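Local structure of maleylacetoacetate isomerase (4IGJ) at residues A124-Q135 with Y189-F200. The protein probably catalyses the glutathione-dependent isomerisation of maleylacetoacetate, as a zeta-class member of the glutathione transferase superfamily. Sequence-based numbering, arbitrary orientation.
Sequences AEHVNSGTQPMQ and YLVPQLYNARRF. With SO4 (sulfate ion), chain C.
Gln-135 has CG set between its backbone N and carbonyl carbon (chi1 52°), and Gln-193 has CG anti to its N and a bend at chi2; with these torsions the two side chains come at each other from opposite directions. Both lie in the all-helical C-terminal domain of the glutathione transferase fold, where the end of helix 114-128 and the turns after it pack on helix 185-199. OE1 of Gln-135 accepts two bonds in its carbonyl plane. Gln-193 NE2 donates one, 2.9 Å from Gln-135 OE1 and nearly straight at 163°. Asn-196 ND2 donates the other, on a lone pair, 3.0 Å from the same OE1. The two glutamine amides stand almost perpendicular, 80° apart. An alanine in place of Gln-135 would probably leave the amide N-H groups of Gln-193 and Asn-196 without this shared acceptor and the Gln-193 amide freer to turn. OE1 of Gln-193 lies against methyls, 3.5 Å from both Val-127 CG1 and Thr-131 CG2. Thr-131 OG1 turns back to bond His-126 O. At the N-terminal ends of the two segments, Ala-124 CB sits over one face of the Tyr-189 ring, 4.0 Å from its centroid, while Val-127 CB packs on Tyr-189 CB. The Tyr-189 hydroxyl bonds Ser-93, which, like Asn-128 and Gln-132, belongs to a glutathione site of this protein. A sulfate, probably from the crystallisation liquor, lies beside the amide cluster and is also bonded by Ser-34. Gln-135 NE2 donates to sulfate O1, and Gln-132 NE2 reaches sulfate O2 at 3.0 Å.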
ATOM      1  N   ALA A 124      -0.000  -0.022  -8.465  1.00  6.54           N
ATOM      2  CA  ALA A 124       0.689  -0.816  -7.453  1.00  7.72           C
ATOM      3  C   ALA A 124      -0.103  -0.857  -6.159  1.00  8.75           C
ATOM      4  O   ALA A 124      -0.275  -1.924  -5.554  1.00  8.05           O
ATOM      5  CB  ALA A 124       2.089  -0.266  -7.209  1.00  8.16           C
ATOM      6  N   GLU A 125      -0.591   0.306  -5.734  1.00  7.27           N
ATOM      7  CA  GLU A 125      -1.307   0.395  -4.470  1.00  8.19           C
ATOM      8  C   GLU A 125      -2.675  -0.291  -4.492  1.00  8.27           C
ATOM      9  O   GLU A 125      -3.112  -0.804  -3.462  1.00  9.38           O
ATOM     10  CB  GLU A 125      -1.418   1.848  -3.991  1.00  7.83           C
ATOM     11  CG  GLU A 125      -0.079   2.502  -3.602  1.00  9.86           C
ATOM     12  CD  GLU A 125       0.547   1.953  -2.314  1.00  8.15           C
ATOM     13  OE1 GLU A 125      -0.014   1.025  -1.683  1.00  8.85           O
ATOM     14  OE2 GLU A 125       1.614   2.477  -1.917  1.00  9.65           O
ATOM     15  N   HIS A 126      -3.323  -0.341  -5.654  1.00  7.87           N
ATOM     16  CA  HIS A 126      -4.548  -1.133  -5.783  1.00 10.06           C
ATOM     17  C   HIS A 126      -4.314  -2.563  -5.325  1.00 10.75           C
ATOM     18  O   HIS A 126      -5.187  -3.180  -4.713  1.00 11.45           O
ATOM     19  CB  HIS A 126      -5.041  -1.137  -7.233  1.00 10.03           C
ATOM     20  CG  HIS A 126      -5.827   0.081  -7.612  1.00 16.68           C
ATOM     21  ND1 HIS A 126      -6.925   0.510  -6.896  1.00 24.90           N
ATOM     22  CD2 HIS A 126      -5.680   0.952  -8.638  1.00 20.31           C
ATOM     23  CE1 HIS A 126      -7.418   1.596  -7.464  1.00 29.03           C
ATOM     24  NE2 HIS A 126      -6.680   1.887  -8.522  1.00 22.35           N
ATOM     25  N   VAL A 127      -3.130  -3.093  -5.607  1.00  7.97           N
ATOM     26  CA  VAL A 127      -2.774  -4.420  -5.121  1.00  8.11           C
ATOM     27  C   VAL A 127      -2.244  -4.380  -3.684  1.00  9.31           C
ATOM     28  O   VAL A 127      -2.742  -5.087  -2.800  1.00  9.76           O
ATOM     29  CB  VAL A 127      -1.744  -5.078  -6.060  1.00  8.53           C
ATOM     30  CG1 VAL A 127      -1.355  -6.453  -5.551  1.00  8.65           C
ATOM     31  CG2 VAL A 127      -2.301  -5.180  -7.478  1.00 10.75           C
ATOM     32  N   ASN A 128      -1.239  -3.538  -3.454  1.00  7.50           N
ATOM     33  CA  ASN A 128      -0.528  -3.448  -2.189  1.00  6.68           C
ATOM     34  C   ASN A 128      -1.450  -3.206  -1.011  1.00  7.80           C
ATOM     35  O   ASN A 128      -1.326  -3.844   0.033  1.00  8.78           O
ATOM     36  CB  ASN A 128       0.513  -2.317  -2.290  1.00  8.28           C
ATOM     37  CG  ASN A 128       1.450  -2.261  -1.099  1.00  9.33           C
ATOM     38  OD1 ASN A 128       1.627  -1.201  -0.462  1.00 13.41           O
ATOM     39  ND2 ASN A 128       2.058  -3.379  -0.791  1.00  7.96           N
ATOM     40  N   SER A 129      -2.375  -2.267  -1.172  0.54  7.83           N
ATOM     41  CA  SER A 129      -3.268  -1.921  -0.073  0.54  8.98           C
ATOM     42  C   SER A 129      -4.722  -2.301  -0.333  0.54  9.34           C
ATOM     43  O   SER A 129      -5.501  -2.438   0.600  0.54 12.92           O
ATOM     44  CB  SER A 129      -3.159  -0.427   0.255  0.54 11.60           C
ATOM     45  OG  SER A 129      -3.690   0.375  -0.785  0.54 12.66           O
ATOM     46  N   GLY A 130      -5.087  -2.471  -1.598  1.00  9.49           N
ATOM     47  CA  GLY A 130      -6.484  -2.688  -1.939  1.00 10.61           C
ATOM     48  C   GLY A 130      -6.940  -4.109  -2.211  1.00 15.90           C
ATOM     49  O   GLY A 130      -8.144  -4.364  -2.314  1.00 17.31           O
ATOM     50  N   THR A 131      -5.992  -5.031  -2.332  1.00 10.32           N
ATOM     51  CA  THR A 131      -6.305  -6.405  -2.704  1.00 11.28           C
ATOM     52  C   THR A 131      -5.600  -7.430  -1.808  1.00  9.87           C
ATOM     53  O   THR A 131      -6.249  -8.230  -1.130  1.00 11.64           O
ATOM     54  CB  THR A 131      -5.933  -6.664  -4.177  1.00 12.20           C
ATOM     55  OG1 THR A 131      -6.531  -5.659  -5.004  1.00 14.04           O
ATOM     56  CG2 THR A 131      -6.419  -8.033  -4.617  1.00 15.21           C
ATOM     57  N   GLN A 132      -4.272  -7.416  -1.805  1.00  8.55           N
ATOM     58  CA  GLN A 132      -3.500  -8.406  -1.072  1.00  8.69           C
ATOM     59  C   GLN A 132      -3.820  -8.476   0.428  1.00 11.16           C
ATOM     60  O   GLN A 132      -3.905  -9.575   0.966  1.00 10.72           O
ATOM     61  CB  GLN A 132      -1.989  -8.242  -1.315  1.00  9.67           C
ATOM     62  CG  GLN A 132      -1.123  -9.383  -0.759  1.00 11.74           C
ATOM     63  CD  GLN A 132      -0.843  -9.290   0.725  1.00 16.38           C
ATOM     64  OE1 GLN A 132      -0.927  -8.218   1.331  1.00 17.71           O
ATOM     65  NE2 GLN A 132      -0.495 -10.425   1.324  1.00 17.38           N
ATOM     66  N   PRO A 133      -4.006  -7.321   1.116  1.00 10.13           N
ATOM     67  CA  PRO A 133      -4.256  -7.447   2.561  1.00 11.15           C
ATOM     68  C   PRO A 133      -5.499  -8.284   2.880  1.00 11.09           C
ATOM     69  O   PRO A 133      -5.533  -8.931   3.928  1.00 12.10           O
ATOM     70  CB  PRO A 133      -4.463  -5.989   3.008  1.00  9.40           C
ATOM     71  CG  PRO A 133      -3.637  -5.199   2.023  1.00 10.64           C
ATOM     72  CD  PRO A 133      -3.867  -5.905   0.717  1.00  9.11           C
ATOM     73  N   MET A 134      -6.480  -8.296   1.982  1.00 10.86           N
ATOM     74  CA  MET A 134      -7.716  -9.016   2.257  1.00 13.52           C
ATOM     75  C   MET A 134      -7.554 -10.512   2.062  1.00 15.51           C
ATOM     76  O   MET A 134      -8.455 -11.280   2.380  1.00 15.66           O
ATOM     77  CB  MET A 134      -8.859  -8.467   1.399  1.00 15.74           C
ATOM     78  CG  MET A 134      -9.643  -7.301   2.054  1.00 19.65           C
ATOM     79  SD  MET A 134      -8.595  -5.923   2.546  1.00 34.99           S
ATOM     80  CE  MET A 134      -7.914  -5.512   0.959  1.00 18.11           C
ATOM     81  N   GLN A 135      -6.405 -10.930   1.538  1.00 11.75           N
ATOM     82  CA  GLN A 135      -6.132 -12.351   1.398  1.00 11.08           C
ATOM     83  C   GLN A 135      -4.809 -12.765   2.034  1.00 12.79           C
ATOM     84  O   GLN A 135      -4.250 -13.802   1.677  1.00 20.18           O
ATOM     85  CB  GLN A 135      -6.216 -12.783  -0.075  1.00 12.95           C
ATOM     86  CG  GLN A 135      -5.371 -11.952  -1.042  1.00 13.95           C
ATOM     87  CD  GLN A 135      -4.164 -12.703  -1.584  1.00 16.95           C
ATOM     88  OE1 GLN A 135      -3.802 -12.553  -2.747  1.00 22.91           O
ATOM     89  NE2 GLN A 135      -3.535 -13.507  -0.741  1.00 26.62           N
ATOM     90  N   TYR A 189       3.513  -5.810  -9.089  1.00  7.45           N
ATOM     91  CA  TYR A 189       2.365  -6.077  -8.213  1.00  7.22           C
ATOM     92  C   TYR A 189       1.291  -6.930  -8.899  1.00  7.29           C
ATOM     93  O   TYR A 189       0.699  -7.814  -8.272  1.00  8.15           O
ATOM     94  CB  TYR A 189       1.771  -4.752  -7.683  1.00  7.70           C
ATOM     95  CG  TYR A 189       2.594  -4.187  -6.552  1.00  7.35           C
ATOM     96  CD1 TYR A 189       2.226  -4.403  -5.234  1.00  7.44           C
ATOM     97  CD2 TYR A 189       3.769  -3.483  -6.805  1.00  8.47           C
ATOM     98  CE1 TYR A 189       3.002  -3.920  -4.181  1.00  7.46           C
ATOM     99  CE2 TYR A 189       4.551  -3.009  -5.759  1.00  7.71           C
ATOM    100  CZ  TYR A 189       4.165  -3.232  -4.461  1.00  6.70           C
ATOM    101  OH  TYR A 189       4.940  -2.778  -3.426  1.00  8.65           O
ATOM    102  N   LEU A 190       1.041  -6.671 -10.178  1.00  7.75           N
ATOM    103  CA  LEU A 190       0.021  -7.413 -10.923  1.00  9.33           C
ATOM    104  C   LEU A 190       0.307  -8.914 -11.013  1.00  9.36           C
ATOM    105  O   LEU A 190      -0.569  -9.744 -10.743  1.00  9.87           O
ATOM    106  CB  LEU A 190      -0.113  -6.847 -12.334  1.00  9.35           C
ATOM    107  CG  LEU A 190      -1.073  -7.637 -13.219  1.00 10.79           C
ATOM    108  CD1 LEU A 190      -2.479  -7.522 -12.683  1.00 13.41           C
ATOM    109  CD2 LEU A 190      -0.993  -7.105 -14.633  1.00 14.89           C
ATOM    110  N   VAL A 191       1.533  -9.261 -11.388  1.00  7.73           N
ATOM    111  CA  VAL A 191       1.852 -10.648 -11.699  1.00  8.87           C
ATOM    112  C   VAL A 191       1.666 -11.595 -10.502  1.00  9.00           C
ATOM    113  O   VAL A 191       0.994 -12.613 -10.627  1.00  8.98           O
ATOM    114  CB  VAL A 191       3.229 -10.755 -12.386  1.00  7.77           C
ATOM    115  CG1 VAL A 191       3.717 -12.201 -12.412  1.00  8.91           C
ATOM    116  CG2 VAL A 191       3.136 -10.203 -13.806  1.00 10.38           C
ATOM    117  N   PRO A 192       2.202 -11.246  -9.328  1.00  7.38           N
ATOM    118  CA  PRO A 192       1.968 -12.147  -8.196  1.00  8.24           C
ATOM    119  C   PRO A 192       0.497 -12.210  -7.779  1.00  7.96           C
ATOM    120  O   PRO A 192       0.043 -13.253  -7.293  1.00 10.42           O
ATOM    121  CB  PRO A 192       2.842 -11.543  -7.092  1.00  6.35           C
ATOM    122  CG  PRO A 192       3.947 -10.839  -7.853  1.00  7.37           C
ATOM    123  CD  PRO A 192       3.209 -10.217  -9.004  1.00  7.55           C
ATOM    124  N   GLN A 193      -0.249 -11.127  -7.983  1.00  7.54           N
ATOM    125  CA  GLN A 193      -1.649 -11.115  -7.584  1.00  8.10           C
ATOM    126  C   GLN A 193      -2.478 -12.036  -8.476  1.00 10.07           C
ATOM    127  O   GLN A 193      -3.397 -12.703  -7.994  1.00 11.03           O
ATOM    128  CB  GLN A 193      -2.212  -9.688  -7.593  1.00  9.73           C
ATOM    129  CG  GLN A 193      -3.612  -9.585  -6.983  1.00 12.04           C
ATOM    130  CD  GLN A 193      -3.625 -10.023  -5.539  1.00 12.59           C
ATOM    131  OE1 GLN A 193      -3.151  -9.301  -4.663  1.00 16.00           O
ATOM    132  NE2 GLN A 193      -4.148 -11.221  -5.272  1.00 13.72           N
ATOM    133  N   LEU A 194      -2.146 -12.087  -9.764  1.00 10.21           N
ATOM    134  CA  LEU A 194      -2.846 -12.991 -10.685  1.00  9.22           C
ATOM    135  C   LEU A 194      -2.543 -14.448 -10.351  1.00 11.23           C
ATOM    136  O   LEU A 194      -3.427 -15.298 -10.445  1.00 12.25           O
ATOM    137  CB  LEU A 194      -2.479 -12.691 -12.138  1.00  9.73           C
ATOM    138  CG  LEU A 194      -2.986 -11.370 -12.697  1.00 11.34           C
ATOM    139  CD1 LEU A 194      -2.384 -11.134 -14.067  1.00 13.49           C
ATOM    140  CD2 LEU A 194      -4.509 -11.361 -12.764  1.00 17.01           C
ATOM    141  N   TYR A 195      -1.315 -14.738  -9.934  1.00  8.95           N
ATOM    142  CA  TYR A 195      -0.975 -16.078  -9.472  1.00 11.22           C
ATOM    143  C   TYR A 195      -1.844 -16.448  -8.263  1.00 12.47           C
ATOM    144  O   TYR A 195      -2.347 -17.572  -8.169  1.00 12.16           O
ATOM    145  CB  TYR A 195       0.513 -16.133  -9.129  1.00 12.40           C
ATOM    146  CG  TYR A 195       1.020 -17.387  -8.427  1.00 11.63           C
ATOM    147  CD1 TYR A 195       1.712 -18.368  -9.126  1.00 16.46           C
ATOM    148  CD2 TYR A 195       0.870 -17.549  -7.054  1.00 12.35           C
ATOM    149  CE1 TYR A 195       2.204 -19.496  -8.464  1.00 13.37           C
ATOM    150  CE2 TYR A 195       1.348 -18.665  -6.400  1.00 16.65           C
ATOM    151  CZ  TYR A 195       2.016 -19.630  -7.106  1.00 15.51           C
ATOM    152  OH  TYR A 195       2.499 -20.738  -6.431  1.00 20.77           O
ATOM    153  N   ASN A 196      -2.043 -15.515  -7.340  1.00  9.88           N
ATOM    154  CA  ASN A 196      -2.885 -15.805  -6.182  1.00 12.26           C
ATOM    155  C   ASN A 196      -4.349 -15.991  -6.576  1.00 13.01           C
ATOM    156  O   ASN A 196      -5.034 -16.848  -6.015  1.00 11.03           O
ATOM    157  CB  ASN A 196      -2.718 -14.725  -5.105  1.00 13.12           C
ATOM    158  CG  ASN A 196      -1.443 -14.894  -4.298  1.00 18.40           C
ATOM    159  OD1 ASN A 196      -0.611 -15.745  -4.598  1.00 18.99           O
ATOM    160  ND2 ASN A 196      -1.280 -14.062  -3.275  1.00 24.46           N
ATOM    161  N   ALA A 197      -4.815 -15.212  -7.547  1.00 11.24           N
ATOM    162  CA  ALA A 197      -6.164 -15.362  -8.085  1.00 12.09           C
ATOM    163  C   ALA A 197      -6.372 -16.788  -8.579  1.00 13.68           C
ATOM    164  O   ALA A 197      -7.389 -17.415  -8.268  1.00 15.96           O
ATOM    165  CB  ALA A 197      -6.413 -14.379  -9.212  1.00 12.73           C
ATOM    166  N   ARG A 198      -5.402 -17.301  -9.331  1.00 12.23           N
ATOM    167  CA  ARG A 198      -5.490 -18.664  -9.856  1.00 14.59           C
ATOM    168  C   ARG A 198      -5.494 -19.682  -8.723  1.00 17.57           C
ATOM    169  O   ARG A 198      -6.298 -20.611  -8.724  1.00 17.60           O
ATOM    170  CB  ARG A 198      -4.353 -18.942 -10.847  1.00 13.98           C
ATOM    171  CG  ARG A 198      -4.468 -18.141 -12.132  1.00 16.23           C
ATOM    172  CD  ARG A 198      -3.366 -18.469 -13.120  1.00 18.46           C
ATOM    173  NE  ARG A 198      -3.287 -17.454 -14.167  1.00 26.32           N
ATOM    174  CZ  ARG A 198      -2.376 -16.485 -14.197  1.00 20.99           C
ATOM    175  NH1 ARG A 198      -1.449 -16.417 -13.254  1.00 22.27           N
ATOM    176  NH2 ARG A 198      -2.384 -15.596 -15.185  1.00 26.22           N
ATOM    177  N   ARG A 199      -4.616 -19.488  -7.745  1.00 13.97           N
ATOM    178  CA  ARG A 199      -4.522 -20.352  -6.572  1.00 16.57           C
ATOM    179  C   ARG A 199      -5.901 -20.542  -5.937  1.00 16.33           C
ATOM    180  O   ARG A 199      -6.270 -21.656  -5.543  1.00 22.36           O
ATOM    181  CB  ARG A 199      -3.566 -19.714  -5.565  1.00 19.92           C
ATOM    182  CG  ARG A 199      -3.203 -20.555  -4.365  1.00 24.28           C
ATOM    183  CD  ARG A 199      -1.835 -20.113  -3.848  1.00 37.37           C
ATOM    184  NE  ARG A 199      -1.395 -20.872  -2.685  1.00 42.51           N
ATOM    185  CZ  ARG A 199      -1.700 -20.556  -1.431  1.00 45.89           C
ATOM    186  NH1 ARG A 199      -2.459 -19.497  -1.171  1.00 49.11           N
ATOM    187  NH2 ARG A 199      -1.254 -21.305  -0.436  1.00 48.79           N
ATOM    188  N   PHE A 200      -6.666 -19.455  -5.867  1.00 15.50           N
ATOM    189  CA  PHE A 200      -7.969 -19.456  -5.210  1.00 17.13           C
ATOM    190  C   PHE A 200      -9.101 -19.845  -6.153  1.00 17.55           C
ATOM    191  O   PHE A 200     -10.271 -19.786  -5.780  1.00 20.75           O
ATOM    192  CB  PHE A 200      -8.245 -18.084  -4.583  1.00 17.39           C
ATOM    193  CG  PHE A 200      -7.434 -17.814  -3.351  1.00 18.87           C
ATOM    194  CD1 PHE A 200      -7.590 -18.608  -2.224  1.00 21.71           C
ATOM    195  CD2 PHE A 200      -6.529 -16.762  -3.308  1.00 16.75           C
ATOM    196  CE1 PHE A 200      -6.841 -18.371  -1.079  1.00 26.76           C
ATOM    197  CE2 PHE A 200      -5.775 -16.514  -2.166  1.00 19.99           C
ATOM    198  CZ  PHE A 200      -5.934 -17.318  -1.050  1.00 27.89           C
TER
HETATM  199  S   SO4 C 301       0.256 -14.054   0.001  1.00 18.79           S
HETATM  200  O1  SO4 C 301      -0.736 -15.051  -0.357  1.00 32.06           O
HETATM  201  O2  SO4 C 301      -0.162 -12.758  -0.523  1.00 21.01           O
HETATM  202  O3  SO4 C 301       1.529 -14.454  -0.573  1.00 27.78           O
HETATM  203  O4  SO4 C 301       0.388 -14.002   1.448  1.00 27.77           O